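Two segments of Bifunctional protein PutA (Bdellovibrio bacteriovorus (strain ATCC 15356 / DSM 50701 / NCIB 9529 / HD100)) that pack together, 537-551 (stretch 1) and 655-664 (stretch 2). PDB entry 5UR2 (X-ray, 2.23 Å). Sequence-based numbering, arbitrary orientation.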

ATOM      1  N   GLN B 537      14.045  32.991 -11.417  1.00 20.10           N
ATOM      2  CA  GLN B 537      15.012  32.163 -12.125  1.00 26.95           C
ATOM      3  C   GLN B 537      15.036  30.747 -11.570  1.00 28.51           C
ATOM      4  O   GLN B 537      15.220  29.785 -12.323  1.00 22.40           O
ATOM      5  N   ALA B 538      14.918  30.599 -10.249  1.00 22.85           N
ATOM      6  CA  ALA B 538      14.858  29.257  -9.681  1.00 22.89           C
ATOM      7  C   ALA B 538      13.608  28.516 -10.160  1.00 18.04           C
ATOM      8  O   ALA B 538      13.677  27.350 -10.563  1.00 21.59           O
ATOM      9  N   MET B 539      12.457  29.186 -10.138  1.00 21.86           N
ATOM     10  CA  MET B 539      11.224  28.553 -10.605  1.00 29.27           C
ATOM     11  C   MET B 539      11.321  28.155 -12.073  1.00 32.10           C
ATOM     12  O   MET B 539      10.870  27.067 -12.456  1.00 30.51           O
ATOM     13  N   GLN B 540      11.875  29.039 -12.914  1.00 26.96           N
ATOM     14  CA  GLN B 540      12.005  28.739 -14.339  1.00 28.54           C
ATOM     15  C   GLN B 540      12.959  27.579 -14.575  1.00 28.91           C
ATOM     16  O   GLN B 540      12.666  26.695 -15.389  1.00 29.87           O
ATOM     17  N   ALA B 541      14.108  27.565 -13.878  1.00 24.48           N
ATOM     18  CA  ALA B 541      15.068  26.469 -14.035  1.00 22.43           C
ATOM     19  C   ALA B 541      14.458  25.121 -13.632  1.00 24.34           C
ATOM     20  O   ALA B 541      14.671  24.106 -14.312  1.00 20.52           O
ATOM     21  N   ALA B 542      13.671  25.103 -12.551  1.00 27.52           N
ATOM     22  CA  ALA B 542      13.028  23.870 -12.099  1.00 25.73           C
ATOM     23  C   ALA B 542      11.967  23.393 -13.086  1.00 23.61           C
ATOM     24  O   ALA B 542      11.864  22.191 -13.367  1.00 22.95           O
ATOM     25  N   GLN B 543      11.173  24.319 -13.620  1.00 18.47           N
ATOM     26  CA  GLN B 543      10.134  23.952 -14.573  1.00 20.19           C
ATOM     27  C   GLN B 543      10.741  23.421 -15.868  1.00 23.04           C
ATOM     28  O   GLN B 543      10.302  22.388 -16.386  1.00 19.58           O
ATOM     29  N   THR B 544      11.781  24.078 -16.380  1.00 23.81           N
ATOM     30  CA  THR B 544      12.449  23.570 -17.577  1.00 27.84           C
ATOM     31  C   THR B 544      13.012  22.180 -17.319  1.00 28.34           C
ATOM     32  O   THR B 544      12.836  21.260 -18.130  1.00 23.81           O
ATOM     33  N   ALA B 545      13.687  22.011 -16.179  1.00 23.62           N
ATOM     34  CA  ALA B 545      14.269  20.718 -15.855  1.00 22.23           C
ATOM     35  C   ALA B 545      13.198  19.637 -15.699  1.00 22.78           C
ATOM     36  O   ALA B 545      13.416  18.489 -16.102  1.00 19.78           O
ATOM     37  N   TYR B 546      12.022  19.993 -15.177  1.00 17.66           N
ATOM     38  CA  TYR B 546      10.991  18.984 -14.944  1.00 19.83           C
ATOM     39  C   TYR B 546      10.594  18.269 -16.231  1.00 26.47           C
ATOM     40  O   TYR B 546      10.273  17.076 -16.200  1.00 21.81           O
ATOM     41  N   LYS B 547      10.659  18.972 -17.367  1.00 27.07           N
ATOM     42  CA  LYS B 547      10.243  18.420 -18.658  1.00 28.89           C
ATOM     43  C   LYS B 547      11.020  17.155 -19.025  1.00 27.32           C
ATOM     44  O   LYS B 547      10.455  16.224 -19.614  1.00 29.65           O
ATOM     45  N   THR B 548      12.306  17.089 -18.679  1.00 20.91           N
ATOM     46  CA  THR B 548      13.091  15.886 -18.941  1.00 27.36           C
ATOM     47  C   THR B 548      13.288  15.017 -17.705  1.00 26.02           C
ATOM     48  O   THR B 548      13.339  13.789 -17.826  1.00 32.24           O
ATOM     49  N   TRP B 549      13.405  15.615 -16.521  1.00 20.35           N
ATOM     50  CA  TRP B 549      13.630  14.821 -15.317  1.00 22.10           C
ATOM     51  C   TRP B 549      12.463  13.883 -15.026  1.00 18.17           C
ATOM     52  O   TRP B 549      12.674  12.786 -14.505  1.00 19.96           O
ATOM     53  N   LYS B 550      11.232  14.304 -15.338  1.00 18.45           N
ATOM     54  CA  LYS B 550      10.053  13.475 -15.099  1.00 19.16           C
ATOM     55  C   LYS B 550      10.079  12.179 -15.906  1.00 19.12           C
ATOM     56  O   LYS B 550       9.331  11.243 -15.588  1.00 21.05           O
ATOM     57  N   ASN B 551      10.930  12.100 -16.927  1.00 22.20           N
ATOM     58  CA  ASN B 551      11.098  10.901 -17.730  1.00 23.66           C
ATOM     59  C   ASN B 551      12.361  10.113 -17.389  1.00 22.85           C
ATOM     60  O   ASN B 551      12.613   9.085 -18.027  1.00 26.56           O
ATOM     61  N   ALA B 655      10.642  14.385  -2.915  1.00 18.27           N
ATOM     62  CA  ALA B 655      10.120  15.095  -4.077  1.00 18.43           C
ATOM     63  C   ALA B 655      10.871  14.692  -5.340  1.00 20.36           C
ATOM     64  O   ALA B 655      10.264  14.359  -6.360  1.00 21.62           O
ATOM     65  N   ALA B 656      12.199  14.724  -5.283  1.00 16.11           N
ATOM     66  CA  ALA B 656      13.000  14.471  -6.473  1.00 18.07           C
ATOM     67  C   ALA B 656      12.927  13.012  -6.902  1.00 23.09           C
ATOM     68  O   ALA B 656      12.767  12.726  -8.099  1.00 23.39           O
ATOM     69  N   VAL B 657      13.016  12.067  -5.951  1.00 17.90           N
ATOM     70  CA  VAL B 657      12.993  10.667  -6.365  1.00 14.34           C
ATOM     71  C   VAL B 657      11.643  10.331  -6.982  1.00 19.02           C
ATOM     72  O   VAL B 657      11.554   9.469  -7.864  1.00 18.94           O
ATOM     73  N   ALA B 658      10.584  11.035  -6.572  1.00 15.37           N
ATOM     74  CA  ALA B 658       9.282  10.827  -7.196  1.00 16.71           C
ATOM     75  C   ALA B 658       9.189  11.428  -8.590  1.00 21.17           C
ATOM     76  O   ALA B 658       8.132  11.307  -9.213  1.00 17.51           O
ATOM     77  N   GLY B 659      10.252  12.040  -9.106  1.00 20.35           N
ATOM     78  CA  GLY B 659      10.218  12.625 -10.429  1.00 22.08           C
ATOM     79  C   GLY B 659       9.900  14.106 -10.464  1.00 20.23           C
ATOM     80  O   GLY B 659       9.668  14.646 -11.549  1.00 20.17           O
ATOM     81  N   ASN B 660       9.806  14.760  -9.318  1.00 14.36           N
ATOM     82  CA  ASN B 660       9.587  16.201  -9.315  1.00 20.57           C
ATOM     83  C   ASN B 660      10.915  16.944  -9.321  1.00 16.92           C
ATOM     84  O   ASN B 660      11.962  16.390  -8.980  1.00 22.22           O
ATOM     85  N   THR B 661      10.871  18.213  -9.712  1.00 17.07           N
ATOM     86  CA  THR B 661      12.016  19.089  -9.490  1.00 18.37           C
ATOM     87  C   THR B 661      11.734  19.969  -8.275  1.00 19.45           C
ATOM     88  O   THR B 661      10.604  20.034  -7.779  1.00 18.42           O
ATOM     89  N   VAL B 662      12.778  20.636  -7.784  1.00 19.80           N
ATOM     90  CA  VAL B 662      12.765  21.215  -6.443  1.00 17.06           C
ATOM     91  C   VAL B 662      13.393  22.603  -6.442  1.00 15.68           C
ATOM     92  O   VAL B 662      14.445  22.823  -7.047  1.00 16.30           O
ATOM     93  N   VAL B 663      12.745  23.542  -5.755  1.00 17.51           N
ATOM     94  CA  VAL B 663      13.386  24.770  -5.298  1.00 16.78           C
ATOM     95  C   VAL B 663      13.366  24.709  -3.778  1.00 20.83           C
ATOM     96  O   VAL B 663      12.287  24.699  -3.170  1.00 18.64           O
ATOM     97  N   MET B 664      14.534  24.631  -3.159  1.00 19.04           N
ATOM     98  CA  MET B 664      14.595  24.549  -1.707  1.00 21.87           C
ATOM     99  C   MET B 664      15.015  25.904  -1.143  1.00 25.20           C
ATOM    100  O   MET B 664      15.976  26.519  -1.621  1.00 16.83           O
TER

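What fills the apolar centre of the contact? The helix of stretch 1 runs nearly antiparallel to the strand of stretch 2, their axes 7.7 Å apart at closest approach, and Ala-538 and Ala-542 face the strand here. Val-663, with chi1 in the t rotamer, points toward the helix. Its CG1 lies 3.8 Å from Ala-538 CB, and its CG2 lies 3.9 Å from Ala-542 CB. Met-539 points its CA-to-CB bond away, yet its m, m, m conformation carries SD back to 4.0 Å from Val-663 CG2.

How does Thr-661 serve both apolar and polar neighbours? It points toward the helix in the p rotamer. The methyl CG2 packs 3.5 Å from Tyr-546 CA and 4.1 Å from Ala-545 CB, while OG1 donates a hydrogen bond to Ala-542 O at 2.8 Å. That carbonyl also accepts the helical bond from Tyr-546 N, so the hydroxyl is satisfied without interrupting the helix.

What do the two aromatic rings do? Trp-549, with chi1 t and chi2 -107°, points toward stretch 2, and its NE1 donates a hydrogen bond to Ala-656 O at 3.1 Å. The same carbonyl accepts Gly-659 N, tying the indole to the end of the helix that leads into the turn. Tyr-546, also t at chi1, leaves its backbone sideways; the edge of its ring meets Gly-659, with CE1 3.2 Å from Gly-659 O.

Why is glycine suited to the turn at the polar edge? Gly-659 closes the helix in a Schellman motif with positive phi, where a CB would be jammed against the preceding carbonyl oxygen. Lys-550 CA approaches Gly-659 O to 3.8 Å, while the CA-to-CB bond of Lys-550 runs sideways and the far end of its chain leaves the contact. Asn-660, m at chi1, points away from stretch 1, and its ND2 donates to Ala-655 O at 3.0 Å, bracing the turn from within.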

ATOM      1  CB  GLN B 537      16.403  32.800 -12.057  1.00 28.45           C
ATOM      2  CG  GLN B 537      16.519  34.127 -12.818  1.00 33.11           C
ATOM      3  CD  GLN B 537      17.778  34.928 -12.449  1.00 41.81           C
ATOM      4  OE1 GLN B 537      18.871  34.369 -12.274  1.00 33.46           O
ATOM      5  NE2 GLN B 537      17.618  36.248 -12.324  1.00 47.15           N
ATOM      6  CB  ALA B 538      14.910  29.331  -8.147  1.00 19.75           C
ATOM      7  CB  MET B 539      10.036  29.487 -10.380  1.00 22.26           C
ATOM      8  CG  MET B 539       9.701  29.703  -8.920  1.00 21.08           C
ATOM      9  SD  MET B 539       9.286  28.164  -8.078  1.00 26.09           S
ATOM     10  CE  MET B 539       7.934  27.580  -9.104  1.00 22.27           C
ATOM     11  CB  GLN B 540      12.474  29.978 -15.122  1.00 31.90           C
ATOM     12  CG  GLN B 540      11.396  31.065 -15.377  1.00 36.86           C
ATOM     13  CD  GLN B 540      10.221  30.569 -16.221  1.00 40.44           C
ATOM     14  OE1 GLN B 540      10.353  29.631 -17.008  1.00 39.33           O
ATOM     15  NE2 GLN B 540       9.059  31.200 -16.051  1.00 44.06           N
ATOM     16  CB  ALA B 541      16.331  26.750 -13.218  1.00 24.74           C
ATOM     17  CB  ALA B 542      12.384  24.095 -10.730  1.00 16.55           C
ATOM     18  CB  GLN B 543       9.220  25.154 -14.827  1.00 22.10           C
ATOM     19  CG  GLN B 543       8.052  24.875 -15.762  1.00 27.21           C
ATOM     20  CD  GLN B 543       7.062  23.856 -15.192  1.00 36.78           C
ATOM     21  OE1 GLN B 543       6.927  23.703 -13.975  1.00 32.84           O
ATOM     22  NE2 GLN B 543       6.378  23.146 -16.079  1.00 41.68           N
ATOM     23  CB  THR B 544      13.568  24.524 -18.003  1.00 27.41           C
ATOM     24  OG1 THR B 544      12.999  25.746 -18.448  1.00 27.91           O
ATOM     25  CG2 THR B 544      14.409  23.934 -19.139  1.00 25.53           C
ATOM     26  CB  ALA B 545      15.102  20.836 -14.580  1.00 19.60           C
ATOM     27  CB  TYR B 546       9.775  19.625 -14.277  1.00 17.94           C
ATOM     28  CG  TYR B 546       8.628  18.668 -14.088  1.00 18.74           C
ATOM     29  CD1 TYR B 546       8.727  17.604 -13.204  1.00 15.99           C
ATOM     30  CD2 TYR B 546       7.450  18.821 -14.809  1.00 16.33           C
ATOM     31  CE1 TYR B 546       7.691  16.705 -13.046  1.00 21.17           C
ATOM     32  CE2 TYR B 546       6.396  17.947 -14.649  1.00 16.72           C
ATOM     33  CZ  TYR B 546       6.523  16.883 -13.766  1.00 19.90           C
ATOM     34  OH  TYR B 546       5.487  15.994 -13.606  1.00 18.70           O
ATOM     35  CB  LYS B 547      10.422  19.492 -19.741  1.00 32.60           C
ATOM     36  CG  LYS B 547      10.021  19.078 -21.132  1.00 40.12           C
ATOM     37  CD  LYS B 547      10.421  20.134 -22.163  1.00 48.55           C
ATOM     38  CE  LYS B 547       9.759  19.868 -23.521  1.00 52.73           C
ATOM     39  NZ  LYS B 547       8.282  19.674 -23.381  1.00 55.96           N
ATOM     40  CB  THR B 548      14.461  16.250 -19.541  1.00 31.60           C
ATOM     41  OG1 THR B 548      15.109  17.231 -18.717  1.00 36.86           O
ATOM     42  CG2 THR B 548      14.314  16.791 -20.972  1.00 25.85           C
ATOM     43  CB  TRP B 549      13.877  15.745 -14.127  1.00 20.42           C
ATOM     44  CG  TRP B 549      13.984  15.052 -12.778  1.00 18.12           C
ATOM     45  CD1 TRP B 549      13.049  15.058 -11.777  1.00 14.80           C
ATOM     46  CD2 TRP B 549      15.084  14.269 -12.292  1.00 14.90           C
ATOM     47  NE1 TRP B 549      13.498  14.329 -10.710  1.00 17.61           N
ATOM     48  CE2 TRP B 549      14.746  13.834 -11.000  1.00 15.44           C
ATOM     49  CE3 TRP B 549      16.322  13.900 -12.819  1.00 21.66           C
ATOM     50  CZ2 TRP B 549      15.608  13.060 -10.226  1.00 14.41           C
ATOM     51  CZ3 TRP B 549      17.162  13.115 -12.052  1.00 19.84           C
ATOM     52  CH2 TRP B 549      16.806  12.714 -10.769  1.00 15.63           C
ATOM     53  CB  LYS B 550       8.788  14.266 -15.430  1.00 22.54           C
ATOM     54  CG  LYS B 550       8.530  14.444 -16.946  1.00 21.86           C
ATOM     55  CD  LYS B 550       7.389  15.441 -17.193  1.00 28.00           C
ATOM     56  CE  LYS B 550       7.114  15.608 -18.679  1.00 36.10           C
ATOM     57  NZ  LYS B 550       6.114  16.690 -18.939  1.00 38.95           N
ATOM     58  CB  ASN B 551      11.113  11.281 -19.215  1.00 28.79           C
ATOM     59  CG  ASN B 551       9.797  11.869 -19.659  1.00 24.18           C
ATOM     60  OD1 ASN B 551       8.738  11.455 -19.193  1.00 22.48           O
ATOM     61  ND2 ASN B 551       9.851  12.850 -20.532  1.00 24.64           N
ATOM     62  CB  ALA B 655      10.231  16.602  -3.855  1.00 19.02           C
ATOM     63  CB  ALA B 656      14.448  14.902  -6.231  1.00 16.38           C
ATOM     64  CB  VAL B 657      13.328   9.704  -5.203  1.00 16.73           C
ATOM     65  CG1 VAL B 657      12.067   9.357  -4.382  1.00 13.29           C
ATOM     66  CG2 VAL B 657      13.950   8.431  -5.751  1.00 15.72           C
ATOM     67  CB  ALA B 658       8.172  11.416  -6.322  1.00 13.76           C
ATOM     68  CB  ASN B 660       8.753  16.606  -8.105  1.00 20.63           C
ATOM     69  CG  ASN B 660       7.460  15.821  -8.012  1.00 22.92           C
ATOM     70  OD1 ASN B 660       6.480  16.125  -8.720  1.00 21.39           O
ATOM     71  ND2 ASN B 660       7.447  14.795  -7.151  1.00 17.02           N
ATOM     72  CB  THR B 661      12.345  19.925 -10.735  1.00 19.30           C
ATOM     73  OG1 THR B 661      11.234  20.748 -11.089  1.00 19.22           O
ATOM     74  CG2 THR B 661      12.664  18.995 -11.915  1.00 16.15           C
ATOM     75  CB  VAL B 662      13.525  20.309  -5.448  1.00 15.39           C
ATOM     76  CG1 VAL B 662      13.672  21.014  -4.108  1.00 18.36           C
ATOM     77  CG2 VAL B 662      12.816  18.973  -5.288  1.00 20.01           C
ATOM     78  CB  VAL B 663      12.676  26.030  -5.796  1.00 20.94           C
ATOM     79  CG1 VAL B 663      13.422  27.268  -5.271  1.00 17.12           C
ATOM     80  CG2 VAL B 663      12.578  26.029  -7.319  1.00 20.16           C
ATOM     81  CB  MET B 664      15.528  23.431  -1.236  1.00 18.33           C
ATOM     82  CG  MET B 664      16.972  23.536  -1.700  1.00 25.43           C
ATOM     83  SD  MET B 664      17.973  22.338  -0.789  1.00 26.80           S
ATOM     84  CE  MET B 664      19.270  21.990  -1.948  1.00 23.98           C
TER